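Side-chain contacts in elongin-C (Saccharomyces cerevisiae, PDB 5ZB2), which serves as the linker of a CUL3-based E3 ubiquitin ligase that polyubiquitylates RNA polymerase II, and has a role in global genomic repair: residues A37-T42 with N66-Y71; A61-N66 with P82-P87. All blocks are in the same frame, centred on the assembly; numbering follows the deposited sequence.

Contact 1 (A37-T42 with N66-Y71)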
loop_
_atom_site.group_PDB
_atom_site.type_symbol
_atom_site.label_atom_id
_atom_site.label_comp_id
_atom_site.label_asym_id
_atom_site.label_seq_id
_atom_site.Cartn_x
_atom_site.Cartn_y
_atom_site.Cartn_z
ATOM N N ALA B 37 12.384 -34.990 -28.888
ATOM C CA ALA B 37 12.629 -35.153 -27.460
ATOM C C ALA B 37 13.997 -34.627 -27.047
ATOM O O ALA B 37 14.204 -34.334 -25.865
ATOM C CB ALA B 37 12.499 -36.627 -27.071
ATOM N N MET B 38 14.934 -34.501 -27.991
ATOM C CA MET B 38 16.244 -33.940 -27.678
ATOM C C MET B 38 16.146 -32.499 -27.197
ATOM O O MET B 38 17.067 -32.016 -26.530
ATOM C CB MET B 38 17.152 -34.020 -28.908
ATOM C CG MET B 38 18.517 -33.365 -28.731
ATOM S SD MET B 38 19.585 -33.599 -30.164
ATOM C CE MET B 38 20.946 -32.504 -29.761
ATOM N N ILE B 39 15.054 -31.802 -27.524
ATOM C CA ILE B 39 14.882 -30.425 -27.070
ATOM C C ILE B 39 14.847 -30.371 -25.551
ATOM O O ILE B 39 15.328 -29.407 -24.943
ATOM C CB ILE B 39 13.606 -29.816 -27.685
ATOM C CG1 ILE B 39 13.653 -29.908 -29.214
ATOM C CG2 ILE B 39 13.444 -28.363 -27.240
ATOM C CD1 ILE B 39 12.376 -29.482 -29.900
ATOM N N SER B 40 14.285 -31.394 -24.914
ATOM C CA SER B 40 14.218 -31.470 -23.463
ATOM C C SER B 40 15.534 -32.014 -22.916
ATOM O O SER B 40 15.873 -33.177 -23.173
ATOM C CB SER B 40 13.053 -32.360 -23.026
ATOM O OG SER B 40 12.995 -32.473 -21.615
ATOM N N PRO B 41 16.306 -31.218 -22.171
ATOM C CA PRO B 41 17.542 -31.757 -21.580
ATOM C C PRO B 41 17.299 -32.892 -20.603
ATOM O O PRO B 41 18.233 -33.648 -20.309
ATOM C CB PRO B 41 18.159 -30.539 -20.876
ATOM C CG PRO B 41 17.533 -29.353 -21.530
ATOM C CD PRO B 41 16.149 -29.781 -21.888
ATOM N N THR B 42 16.078 -33.039 -20.093
ATOM C CA THR B 42 15.764 -34.060 -19.105
ATOM C C THR B 42 15.233 -35.346 -19.729
ATOM O O THR B 42 14.922 -36.288 -18.992
ATOM C CB THR B 42 14.739 -33.520 -18.100
ATOM O OG1 THR B 42 13.474 -33.338 -18.748
ATOM C CG2 THR B 42 15.203 -32.184 -17.524
ATOM N N ASN B 66 7.140 -31.270 -30.876
ATOM C CA ASN B 66 7.042 -31.286 -32.330
ATOM C C ASN B 66 6.902 -29.870 -32.872
ATOM O O ASN B 66 7.594 -29.480 -33.820
ATOM C CB ASN B 66 5.859 -32.151 -32.764
ATOM C CG ASN B 66 5.953 -33.566 -32.233
ATOM O OD1 ASN B 66 7.034 -34.154 -32.187
ATOM N ND2 ASN B 66 4.820 -34.120 -31.816
ATOM N N TYR B 67 6.015 -29.080 -32.264
ATOM C CA TYR B 67 5.859 -27.686 -32.663
ATOM C C TYR B 67 7.186 -26.942 -32.595
ATOM O O TYR B 67 7.464 -26.073 -33.430
ATOM C CB TYR B 67 4.815 -27.010 -31.774
ATOM C CG TYR B 67 4.815 -25.500 -31.848
ATOM C CD1 TYR B 67 4.103 -24.834 -32.836
ATOM C CD2 TYR B 67 5.518 -24.740 -30.922
ATOM C CE1 TYR B 67 4.096 -23.454 -32.904
ATOM C CE2 TYR B 67 5.518 -23.360 -30.982
ATOM C CZ TYR B 67 4.806 -22.722 -31.974
ATOM O OH TYR B 67 4.802 -21.348 -32.039
ATOM N N ASN B 68 8.024 -27.274 -31.611
ATOM C CA ASN B 68 9.290 -26.568 -31.447
ATOM C C ASN B 68 10.269 -26.935 -32.554
ATOM O O ASN B 68 10.824 -26.055 -33.223
ATOM C CB ASN B 68 9.889 -26.874 -30.075
ATOM C CG ASN B 68 11.129 -26.049 -29.783
ATOM O OD1 ASN B 68 12.196 -26.288 -30.347
ATOM N ND2 ASN B 68 10.992 -25.072 -28.896
ATOM N N LEU B 69 10.497 -28.234 -32.764
ATOM C CA LEU B 69 11.453 -28.660 -33.783
ATOM C C LEU B 69 11.058 -28.157 -35.165
ATOM O O LEU B 69 11.931 -27.850 -35.983
ATOM C CB LEU B 69 11.573 -30.185 -33.788
ATOM C CG LEU B 69 12.526 -30.777 -34.832
ATOM C CD1 LEU B 69 13.950 -30.278 -34.621
ATOM C CD2 LEU B 69 12.478 -32.296 -34.797
ATOM N N LYS B 70 9.757 -28.063 -35.443
ATOM C CA LYS B 70 9.307 -27.616 -36.758
ATOM C C LYS B 70 9.777 -26.194 -37.045
ATOM O O LYS B 70 10.475 -25.942 -38.032
ATOM C CB LYS B 70 7.782 -27.713 -36.851
ATOM C CG LYS B 70 7.259 -29.138 -36.982
ATOM C CD LYS B 70 5.747 -29.169 -37.154
ATOM C CE LYS B 70 5.232 -30.597 -37.282
ATOM N NZ LYS B 70 3.754 -30.651 -37.482
ATOM N N TYR B 71 9.404 -25.248 -36.186
ATOM C CA TYR B 71 9.676 -23.837 -36.422
ATOM C C TYR B 71 10.998 -23.374 -35.818
ATOM O O TYR B 71 11.307 -22.180 -35.880
ATOM C CB TYR B 71 8.523 -22.990 -35.878
ATOM C CG TYR B 71 7.199 -23.306 -36.534
ATOM C CD1 TYR B 71 6.838 -22.710 -37.736
ATOM C CD2 TYR B 71 6.313 -24.212 -35.961
ATOM C CE1 TYR B 71 5.632 -23.000 -38.346
ATOM C CE2 TYR B 71 5.103 -24.508 -36.564
ATOM C CZ TYR B 71 4.769 -23.901 -37.757
ATOM O OH TYR B 71 3.566 -24.188 -38.363
#

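Contact 2 (A61-N66 with P82-P87)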
loop_
_atom_site.group_PDB
_atom_site.type_symbol
_atom_site.label_atom_id
_atom_site.label_comp_id
_atom_site.label_asym_id
_atom_site.label_seq_id
_atom_site.Cartn_x
_atom_site.Cartn_y
_atom_site.Cartn_z
ATOM N N ALA B 61 2.498 -31.518 -24.080
ATOM C CA ALA B 61 3.950 -31.382 -24.071
ATOM C C ALA B 61 4.551 -31.906 -25.369
ATOM O O ALA B 61 5.360 -31.229 -26.015
ATOM C CB ALA B 61 4.536 -32.118 -22.868
ATOM N N VAL B 62 4.158 -33.118 -25.771
ATOM C CA VAL B 62 4.619 -33.663 -27.046
ATOM C C VAL B 62 4.210 -32.743 -28.187
ATOM O O VAL B 62 4.982 -32.511 -29.126
ATOM C CB VAL B 62 4.074 -35.090 -27.247
ATOM C CG1 VAL B 62 4.553 -35.666 -28.575
ATOM C CG2 VAL B 62 4.498 -35.994 -26.097
ATOM N N GLU B 63 2.992 -32.202 -28.123
ATOM C CA GLU B 63 2.540 -31.281 -29.160
ATOM C C GLU B 63 3.462 -30.070 -29.256
ATOM O O GLU B 63 3.726 -29.569 -30.356
ATOM C CB GLU B 63 1.099 -30.847 -28.883
ATOM C CG GLU B 63 0.502 -29.943 -29.959
ATOM C CD GLU B 63 -0.953 -29.594 -29.693
ATOM O OE1 GLU B 63 -1.619 -30.334 -28.936
ATOM O OE2 GLU B 63 -1.430 -28.575 -30.239
ATOM N N TYR B 64 3.971 -29.590 -28.118
ATOM C CA TYR B 64 4.900 -28.465 -28.152
ATOM C C TYR B 64 6.258 -28.884 -28.703
ATOM O O TYR B 64 6.865 -28.152 -29.494
ATOM C CB TYR B 64 5.066 -27.853 -26.760
ATOM C CG TYR B 64 6.165 -26.815 -26.723
ATOM C CD1 TYR B 64 5.923 -25.506 -27.116
ATOM C CD2 TYR B 64 7.452 -27.151 -26.324
ATOM C CE1 TYR B 64 6.929 -24.557 -27.104
ATOM C CE2 TYR B 64 8.464 -26.209 -26.308
ATOM C CZ TYR B 64 8.197 -24.914 -26.698
ATOM O OH TYR B 64 9.200 -23.971 -26.685
ATOM N N LEU B 65 6.761 -30.049 -28.286
ATOM C CA LEU B 65 8.067 -30.502 -28.755
ATOM C C LEU B 65 8.105 -30.570 -30.275
ATOM O O LEU B 65 8.996 -29.998 -30.914
ATOM C CB LEU B 65 8.402 -31.864 -28.144
ATOM C CG LEU B 65 8.644 -31.887 -26.635
ATOM C CD1 LEU B 65 8.824 -33.315 -26.151
ATOM C CD2 LEU B 65 9.856 -31.045 -26.258
ATOM N N ASN B 66 7.140 -31.270 -30.876
ATOM C CA ASN B 66 7.042 -31.286 -32.330
ATOM C C ASN B 66 6.902 -29.870 -32.872
ATOM O O ASN B 66 7.594 -29.480 -33.820
ATOM C CB ASN B 66 5.859 -32.151 -32.764
ATOM C CG ASN B 66 5.953 -33.566 -32.233
ATOM O OD1 ASN B 66 7.034 -34.154 -32.187
ATOM N ND2 ASN B 66 4.820 -34.120 -31.816
ATOM N N PRO B 82 3.132 -19.813 -36.258
ATOM C CA PRO B 82 1.853 -19.839 -35.540
ATOM C C PRO B 82 2.055 -19.810 -34.035
ATOM O O PRO B 82 3.132 -20.106 -33.514
ATOM C CB PRO B 82 1.212 -21.162 -35.979
ATOM C CG PRO B 82 1.955 -21.579 -37.189
ATOM C CD PRO B 82 3.336 -21.047 -37.036
ATOM N N GLU B 83 0.986 -19.451 -33.332
ATOM C CA GLU B 83 0.990 -19.456 -31.878
ATOM C C GLU B 83 0.597 -20.836 -31.368
ATOM O O GLU B 83 -0.274 -21.498 -31.939
ATOM C CB GLU B 83 0.033 -18.400 -31.321
ATOM C CG GLU B 83 -1.415 -18.564 -31.760
ATOM C CD GLU B 83 -2.360 -17.667 -30.988
ATOM O OE1 GLU B 83 -2.146 -17.483 -29.771
ATOM O OE2 GLU B 83 -3.315 -17.142 -31.599
ATOM N N PHE B 84 1.256 -21.266 -30.298
ATOM C CA PHE B 84 0.943 -22.538 -29.658
ATOM C C PHE B 84 -0.190 -22.304 -28.667
ATOM O O PHE B 84 -0.001 -21.643 -27.641
ATOM C CB PHE B 84 2.177 -23.112 -28.967
ATOM C CG PHE B 84 1.959 -24.470 -28.373
ATOM C CD1 PHE B 84 2.169 -25.611 -29.127
ATOM C CD2 PHE B 84 1.544 -24.608 -27.059
ATOM C CE1 PHE B 84 1.968 -26.864 -28.584
ATOM C CE2 PHE B 84 1.342 -25.859 -26.510
ATOM C CZ PHE B 84 1.555 -26.989 -27.275
ATOM N N GLU B 85 -1.368 -22.836 -28.977
ATOM C CA GLU B 85 -2.519 -22.667 -28.103
ATOM C C GLU B 85 -2.331 -23.458 -26.814
ATOM O O GLU B 85 -1.863 -24.600 -26.826
ATOM C CB GLU B 85 -3.793 -23.116 -28.816
ATOM C CG GLU B 85 -4.119 -22.311 -30.064
ATOM C CD GLU B 85 -5.330 -22.846 -30.807
ATOM O OE1 GLU B 85 -5.769 -23.974 -30.497
ATOM O OE2 GLU B 85 -5.844 -22.139 -31.699
ATOM N N ILE B 86 -2.699 -22.840 -25.695
ATOM C CA ILE B 86 -2.600 -23.475 -24.384
ATOM C C ILE B 86 -3.946 -23.338 -23.684
ATOM O O ILE B 86 -4.350 -22.216 -23.346
ATOM C CB ILE B 86 -1.468 -22.855 -23.548
ATOM C CG1 ILE B 86 -0.113 -23.177 -24.185
ATOM C CG2 ILE B 86 -1.522 -23.363 -22.108
ATOM C CD1 ILE B 86 1.079 -22.535 -23.501
ATOM N N PRO B 87 -4.672 -24.430 -23.438
ATOM C CA PRO B 87 -5.972 -24.303 -22.767
ATOM C C PRO B 87 -5.828 -23.674 -21.391
ATOM O O PRO B 87 -4.912 -23.999 -20.632
ATOM C CB PRO B 87 -6.474 -25.750 -22.676
ATOM C CG PRO B 87 -5.686 -26.511 -23.681
ATOM C CD PRO B 87 -4.360 -25.831 -23.774
#

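Contact 1 (A37-T42 with N66-Y71)
Ile39 reaches from its loop to helix 55-71 and meets Asn68 and Leu69 there. The loop is folded back by a type I turn from Ala37 to Ser40, closed by Ser40 N to Ala37 O at 3.1 Å, which sets Ile39 third in the turn with its CB directed at the helix. From CB the chain divides. Ile39 CG2, anti to the backbone N, comes 3.9 Å from Asn68 OD1, while Ile39 CG1 lies beside the N (chi1 -56°) and is slightly farther from that oxygen. A second torsion of 173° then extends Ile39 CD1 away from the loop. This methyl makes the closest approach of the contact, with Ile39 CD1 3.2 Å from Asn68 OD1. On the next residue Ile39 CD1 lies 3.6 Å from the backbone Leu69 N, and it also touches Leu69 CB. The tip therefore spans two successive helix residues, touching backbone as well as side chains. The contact is purely van der Waals, and even the amide contributes an oxygen resting against methyl groups; its ND2 is turned to a hydrogen bond with Tyr64 OH. Asn68 also packs on Val5 of the Rad7 chain, whereas Ser40 OG ties the loop to Leu101 O. Joining the loop between helix 34-37 and strand 47-49 to the end of the long helix, this surface contact belongs to the BTB/POZ fold of the Skp1 family.

Contact 2 (A61-N66 with P82-P87)
Tyr64 and Phe84 form a T-shaped aromatic pair, with ring planes at 87° and centroids 5.5 Å apart. It fastens the connection leading to helix 91-101 against helix 55-71 of the BTB/POZ fold. The edge of Tyr64 addresses one face of Phe84, where Tyr64 CD1 stands 4.2 Å above the ring plane, over its centre. The same face lies against the start of the Tyr64 side chain, with Phe84 CE1 3.4 Å from Tyr64 CA and Phe84 CZ 3.7 Å from Tyr64 CB, while Glu63 C meets the ring at its edge. Phe84 CG is anti to the backbone N (chi1 -176°), which carries the ring across to the helix. With an alanine in place of Phe84, the edge of Tyr64 would probably lose the face it meets, and a gap would be likely beside the helix backbone. Farther out, Tyr64 OH hydrogen-bonds Ser6 O of the Rad7 chain, which anchors the ring's far end. Leu8 of Rad7 packs on Tyr64 and Leu11 of Rad7 on Phe84, consistent with the way apolar residues of BC-box partners dock on elongin C in relatives. On the exposed side the extended Glu63 slants past the ring, its carboxylate inclined 61° to it, and Glu63 CG sits 3.7 Å from Phe84 CE1.

How the contacts relate
Contact 1 and contact 2 both use helix 55-71, where their helical segments abut at Asn66, and have centres about 11 Å apart. The earlier loop, 37-42, meets the later helical segment and the later connection, 82-87, the earlier one, so the pairings cross. Direct links exist too: Ile39 CD1 of contact 1 lies 3.6 Å from Leu65 O, and Tyr67 OH probably hydrogen-bonds Pro82 O at 2.6 Å. Tyr67 CG also approaches Phe84 CD1 to 3.8 Å. Through its hydroxyl, Tyr64 couples the aromatic pair to the amide that Ile39 touches. Rad7 covers parts of both, Val5 at contact 1 and Leu8 and Leu11 at contact 2, which places them beside the partner-binding surface.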